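Local coordinates for protein nicotinate phosphoribosyltransferase (Vibrio cholerae, PDB 4HL7) that probably catalyses the ATP-dependent formation of nicotinate ribonucleotide from nicotinate and phosphoribosyl diphosphate, a step in NAD+ synthesis, at residues A[16-21]-A[213-218]; A[24-29]-A[127-132]. All blocks are in the same frame, centred on the assembly; numbering follows the deposited sequence.

Contact 1 of 2, residues A[16-21]-A[213-218]; sequences LLDLDA and TSNYHF
Tyr-216 lays one face of its ring over Ala-21, whose CB sits close to the ring axis, 3.5 Å from the centroid and 14° off the normal, a CH-pi contact. At the root of the side chain Leu-17 CB packs 3.8 Å from Tyr-216 CB. Beside this apolar patch the two backbones are stitched together, with a single bridge between Asp-20 and Asn-215. His-217 N gives a hydrogen bond to Leu-17 O (2.9 Å), and Ala-21 N one to Ser-214 O (2.7 Å). Asn-215 uses both ends of its amide: OD1 accepts the N-cap bond of helix 216-222 from Phe-218 N, 2.9 Å long, and ND2 gives a nearly straight bond (168°) to Asp-18 OD1 at 2.9 Å. Asp-18 CG lies anti to its backbone N (chi1 -171°), which carries the carboxylate across to that amide; the same OD1 forms a salt bridge with Arg-189. Asp-20 divides its oxygens, OD1 receiving Ser-214 OG at 2.9 Å from above the carboxylate plane and OD2 pairing with Arg-187. The contact thus joins the N-terminal family region to the region related to TIM barrels: the loop before helix 21-33 meets the strand-to-helix turn between parallel strand 210-213 and helix 216-222, with helix 72-81 against Leu-17 and Tyr-216 and helix 192-205 against Phe-218.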
loop_
_atom_site.group_PDB
_atom_site.type_symbol
_atom_site.label_atom_id
_atom_site.label_comp_id
_atom_site.label_asym_id
_atom_site.label_seq_id
_atom_site.Cartn_x
_atom_site.Cartn_y
_atom_site.Cartn_z
ATOM N N LEU A 16 9.514 11.440 -9.074
ATOM C CA LEU A 16 9.004 11.415 -7.688
ATOM C C LEU A 16 7.486 11.256 -7.670
ATOM O O LEU A 16 6.856 11.298 -6.590
ATOM C CB LEU A 16 9.427 12.689 -6.913
ATOM C CG LEU A 16 10.875 12.767 -6.369
ATOM C CD1 LEU A 16 11.068 14.041 -5.554
ATOM C CD2 LEU A 16 11.277 11.532 -5.544
ATOM N N LEU A 17 6.876 11.082 -8.854
ATOM C CA LEU A 17 5.454 10.660 -8.924
ATOM C C LEU A 17 5.302 9.118 -9.076
ATOM O O LEU A 17 4.170 8.563 -8.986
ATOM C CB LEU A 17 4.751 11.356 -10.134
ATOM C CG LEU A 17 4.582 12.887 -9.996
ATOM C CD1 LEU A 17 3.799 13.392 -11.207
ATOM C CD2 LEU A 17 3.845 13.211 -8.688
ATOM N N ASP A 18 6.442 8.441 -9.291
ATOM C CA ASP A 18 6.472 6.981 -9.430
ATOM C C ASP A 18 6.375 6.298 -8.080
ATOM O O ASP A 18 7.372 5.691 -7.595
ATOM C CB ASP A 18 7.776 6.577 -10.130
ATOM C CG ASP A 18 7.816 5.109 -10.527
ATOM O OD1 ASP A 18 6.784 4.409 -10.465
ATOM O OD2 ASP A 18 8.911 4.635 -10.845
ATOM N N LEU A 19 5.198 6.406 -7.467
ATOM C CA LEU A 19 4.927 5.934 -6.132
ATOM C C LEU A 19 3.426 5.882 -5.942
ATOM O O LEU A 19 2.681 6.407 -6.823
ATOM C CB LEU A 19 5.589 6.847 -5.046
ATOM C CG LEU A 19 5.637 8.378 -5.253
ATOM C CD1 LEU A 19 4.256 9.009 -5.190
ATOM C CD2 LEU A 19 6.539 8.965 -4.145
ATOM N N ASP A 20 2.964 5.293 -4.819
ATOM C CA ASP A 20 1.486 5.269 -4.574
ATOM C C ASP A 20 1.014 6.664 -4.249
ATOM O O ASP A 20 1.574 7.324 -3.381
ATOM C CB ASP A 20 1.162 4.324 -3.419
ATOM C CG ASP A 20 1.293 2.824 -3.816
ATOM O OD1 ASP A 20 1.300 2.489 -5.039
ATOM O OD2 ASP A 20 1.345 2.001 -2.874
ATOM N N ALA A 21 -0.082 7.082 -4.892
ATOM C CA ALA A 21 -0.581 8.425 -4.794
ATOM C C ALA A 21 -0.912 8.767 -3.371
ATOM O O ALA A 21 -0.753 9.942 -2.961
ATOM C CB ALA A 21 -1.834 8.533 -5.655
ATOM N N THR A 213 -5.270 3.677 -11.273
ATOM C CA THR A 213 -4.002 3.106 -10.750
ATOM C C THR A 213 -3.582 3.939 -9.571
ATOM O O THR A 213 -3.884 5.132 -9.514
ATOM C CB THR A 213 -2.891 3.142 -11.836
ATOM O OG1 THR A 213 -1.658 2.777 -11.237
ATOM C CG2 THR A 213 -2.729 4.536 -12.450
ATOM N N SER A 214 -2.925 3.317 -8.581
ATOM C CA SER A 214 -2.399 4.105 -7.476
ATOM C C SER A 214 -1.131 4.886 -7.849
ATOM O O SER A 214 -0.747 5.773 -7.117
ATOM C CB SER A 214 -2.100 3.214 -6.258
ATOM O OG SER A 214 -1.097 2.293 -6.649
ATOM N N ASN A 215 -0.496 4.561 -8.987
ATOM C CA ASN A 215 0.752 5.186 -9.339
ATOM C C ASN A 215 0.523 6.548 -10.071
ATOM O O ASN A 215 -0.018 6.563 -11.167
ATOM C CB ASN A 215 1.553 4.201 -10.197
ATOM C CG ASN A 215 2.974 4.673 -10.457
ATOM O OD1 ASN A 215 3.187 5.725 -11.049
ATOM N ND2 ASN A 215 3.945 3.919 -9.961
ATOM N N TYR A 216 0.967 7.663 -9.465
ATOM C CA TYR A 216 0.753 8.997 -10.081
ATOM C C TYR A 216 1.470 9.085 -11.429
ATOM O O TYR A 216 0.922 9.624 -12.448
ATOM C CB TYR A 216 1.282 10.125 -9.147
ATOM C CG TYR A 216 0.210 10.756 -8.258
ATOM C CD1 TYR A 216 -1.047 11.053 -8.772
ATOM C CD2 TYR A 216 0.482 11.071 -6.916
ATOM C CE1 TYR A 216 -2.043 11.653 -7.968
ATOM C CE2 TYR A 216 -0.485 11.672 -6.094
ATOM C CZ TYR A 216 -1.739 12.001 -6.641
ATOM O OH TYR A 216 -2.740 12.581 -5.830
ATOM N N HIS A 217 2.712 8.629 -11.457
ATOM C CA HIS A 217 3.511 8.708 -12.701
ATOM C C HIS A 217 2.862 8.023 -13.878
ATOM O O HIS A 217 2.814 8.576 -15.019
ATOM C CB HIS A 217 4.907 8.126 -12.468
ATOM C CG HIS A 217 5.814 8.233 -13.668
ATOM N ND1 HIS A 217 6.644 9.262 -13.855
ATOM C CD2 HIS A 217 5.972 7.399 -14.770
ATOM C CE1 HIS A 217 7.316 9.104 -15.006
ATOM N NE2 HIS A 217 6.920 7.963 -15.560
ATOM N N PHE A 218 2.341 6.829 -13.640
ATOM C CA PHE A 218 1.688 6.038 -14.705
ATOM C C PHE A 218 0.243 6.499 -14.920
ATOM O O PHE A 218 -0.245 6.380 -16.027
ATOM C CB PHE A 218 1.775 4.516 -14.385
ATOM C CG PHE A 218 3.168 3.951 -14.564
ATOM C CD1 PHE A 218 3.893 4.206 -15.741
ATOM C CD2 PHE A 218 3.782 3.200 -13.536
ATOM C CE1 PHE A 218 5.220 3.766 -15.892
ATOM C CE2 PHE A 218 5.074 2.732 -13.699
ATOM C CZ PHE A 218 5.805 3.014 -14.860
#

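Contact 2 of 2, residues A[24-29]-A[127-132]; sequences INMMQA and DTILYE
The backbone O of Ile-129, whose side chain meets Met-26 and Met-27, is hydrogen-bonded by Lys-23 NZ, and this ammonium also forms a salt bridge with Glu-132 OE1. One lysine at the start of helix 21-33 therefore grips the turn around residue 129 twice. Between the two segments themselves the contact is apolar and buried, without a hydrogen bond. Ile-129 forks between the two selenomethionines. Its CD1 lies 3.7 Å from Met-26 CG and is close to SE as well, Met-26 CG being anti to its backbone N (chi1 -165°); the bend at the last torsion turns only the terminal methyl. The other branch, CG2, rests 3.8 Å from Met-27 CB. In Met-27, CG anti to the backbone N and SE anti to CB (chi2 -179°) carry the selenium past Ile-129 to 3.7 Å from Leu-130 CD1, the two side chains meeting at about a right angle. The second methyl of Leu-130, CD2, turns to Ile-24 and lies 3.8 Å from CG1, close also to the Ile-24 backbone N. Ile-129 and Leu-130 thus pack on residues within about one turn of helix 21-33. This is apolar packing within the N-terminal family region, where helix 21-33 faces the turn between helices 125-128 and 131-147, with Glu-233 of helix 232-241 touching Met-26 and Ile-129, and Tyr-41 of strand 38-46 lying against Ile-129.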
loop_
_atom_site.group_PDB
_atom_site.type_symbol
_atom_site.label_atom_id
_atom_site.label_comp_id
_atom_site.label_asym_id
_atom_site.label_seq_id
_atom_site.Cartn_x
_atom_site.Cartn_y
_atom_site.Cartn_z
ATOM N N ILE A 24 1.801 10.786 -1.317
ATOM C CA ILE A 24 1.797 12.243 -1.502
ATOM C C ILE A 24 0.576 12.860 -0.834
ATOM O O ILE A 24 0.643 13.945 -0.199
ATOM C CB ILE A 24 1.873 12.629 -3.018
ATOM C CG1 ILE A 24 3.340 12.451 -3.494
ATOM C CG2 ILE A 24 1.459 14.110 -3.250
ATOM C CD1 ILE A 24 3.567 12.818 -4.977
ATOM N N ASN A 25 -0.568 12.198 -0.992
ATOM C CA ASN A 25 -1.745 12.742 -0.387
ATOM C C ASN A 25 -1.620 12.822 1.145
ATOM O O ASN A 25 -1.897 13.885 1.741
ATOM C CB ASN A 25 -2.969 11.940 -0.831
ATOM C CG ASN A 25 -3.159 11.970 -2.321
ATOM O OD1 ASN A 25 -2.523 12.781 -3.060
ATOM N ND2 ASN A 25 -4.020 11.042 -2.818
HETATM N N MSE A 26 -1.158 11.737 1.785
HETATM C CA MSE A 26 -0.966 11.721 3.207
HETATM C C MSE A 26 0.137 12.700 3.565
HETATM O O MSE A 26 0.067 13.346 4.603
HETATM C CB MSE A 26 -0.619 10.289 3.634
HETATM C CG MSE A 26 -0.743 10.098 5.097
HETATM SE SE MSE A 26 -0.637 8.113 5.280
HETATM C CE MSE A 26 -1.500 7.284 4.172
HETATM N N MSE A 27 1.119 12.893 2.689
HETATM C CA MSE A 27 2.135 13.926 3.000
HETATM C C MSE A 27 1.514 15.301 3.155
HETATM O O MSE A 27 1.945 16.118 3.995
HETATM C CB MSE A 27 3.173 13.932 1.861
HETATM C CG MSE A 27 4.341 14.880 2.233
HETATM SE SE MSE A 27 5.568 14.814 0.679
HETATM C CE MSE A 27 6.962 16.113 1.133
ATOM N N GLN A 28 0.519 15.617 2.332
ATOM C CA GLN A 28 -0.216 16.875 2.549
ATOM C C GLN A 28 -0.864 16.951 3.898
ATOM O O GLN A 28 -0.820 18.034 4.568
ATOM C CB GLN A 28 -1.245 17.216 1.449
ATOM C CG GLN A 28 -2.179 18.345 1.958
ATOM C CD GLN A 28 -2.961 18.977 0.878
ATOM O OE1 GLN A 28 -2.389 19.516 -0.082
ATOM N NE2 GLN A 28 -4.280 18.893 0.979
ATOM N N ALA A 29 -1.498 15.861 4.349
ATOM C CA ALA A 29 -2.214 15.930 5.628
ATOM C C ALA A 29 -1.230 16.071 6.781
ATOM O O ALA A 29 -1.437 16.806 7.752
ATOM C CB ALA A 29 -3.093 14.680 5.844
ATOM N N ASP A 127 8.899 14.355 5.757
ATOM C CA ASP A 127 10.063 14.205 4.908
ATOM C C ASP A 127 10.450 12.762 4.579
ATOM O O ASP A 127 11.267 12.525 3.641
ATOM C CB ASP A 127 11.192 14.969 5.482
ATOM C CG ASP A 127 10.874 16.509 5.488
ATOM O OD1 ASP A 127 11.592 17.205 6.116
ATOM O OD2 ASP A 127 9.855 16.935 4.887
ATOM N N THR A 128 9.843 11.827 5.294
ATOM C CA THR A 128 10.198 10.383 5.114
ATOM C C THR A 128 9.047 9.561 4.541
ATOM O O THR A 128 9.272 8.411 4.132
ATOM C CB THR A 128 10.733 9.710 6.384
ATOM O OG1 THR A 128 9.752 9.717 7.426
ATOM C CG2 THR A 128 12.071 10.372 6.879
ATOM N N ILE A 129 7.835 10.125 4.559
ATOM C CA ILE A 129 6.664 9.321 4.158
ATOM C C ILE A 129 6.766 8.819 2.696
ATOM O O ILE A 129 6.288 7.744 2.372
ATOM C CB ILE A 129 5.309 10.026 4.427
ATOM C CG1 ILE A 129 4.147 9.063 4.049
ATOM C CG2 ILE A 129 5.186 11.288 3.625
ATOM C CD1 ILE A 129 2.862 9.364 4.713
ATOM N N LEU A 130 7.410 9.591 1.819
ATOM C CA LEU A 130 7.518 9.147 0.440
ATOM C C LEU A 130 8.479 7.975 0.181
ATOM O O LEU A 130 8.422 7.395 -0.906
ATOM C CB LEU A 130 7.848 10.308 -0.508
ATOM C CG LEU A 130 6.882 11.500 -0.504
ATOM C CD1 LEU A 130 7.302 12.480 -1.593
ATOM C CD2 LEU A 130 5.426 11.053 -0.649
ATOM N N TYR A 131 9.361 7.659 1.128
ATOM C CA TYR A 131 10.365 6.599 0.890
ATOM C C TYR A 131 9.728 5.259 0.608
ATOM O O TYR A 131 10.195 4.540 -0.231
ATOM C CB TYR A 131 11.331 6.368 2.091
ATOM C CG TYR A 131 12.543 7.304 2.130
ATOM C CD1 TYR A 131 12.682 8.252 3.130
ATOM C CD2 TYR A 131 13.515 7.216 1.163
ATOM C CE1 TYR A 131 13.778 9.104 3.173
ATOM C CE2 TYR A 131 14.625 8.055 1.184
ATOM C CZ TYR A 131 14.761 8.976 2.183
ATOM O OH TYR A 131 15.887 9.790 2.220
ATOM N N GLU A 132 8.706 4.910 1.399
ATOM C CA GLU A 132 8.217 3.526 1.452
ATOM C C GLU A 132 8.152 2.810 0.117
ATOM O O GLU A 132 8.785 1.733 -0.027
ATOM C CB GLU A 132 6.807 3.485 2.135
ATOM C CG GLU A 132 6.145 2.121 2.084
ATOM C CD GLU A 132 4.820 2.094 2.827
ATOM O OE1 GLU A 132 4.571 3.024 3.605
ATOM O OE2 GLU A 132 4.087 1.086 2.668
#

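The two contacts lie about 12 Å apart, centre to centre, at successive levels of one element: contact 1 holds the loop that leads into helix 21-33, and contact 2 packs the first turns of that helix. They meet directly where Tyr-216 OH lies 2.8 Å from Asn-25 OD1, a probable hydrogen bond, and where Ile-24 CD1 packs 3.7 Å from Leu-17 CD2. Arg-187 ties them further, pairing with Asp-20 of contact 1 and Glu-132 of contact 2. Met-26 of contact 2 touches Ala-231 and Glu-233, the sequence neighbours of His-232, the predicted phosphohistidine, which is unmodified here. Along the chain, both segments of contact 2 fall between those of contact 1.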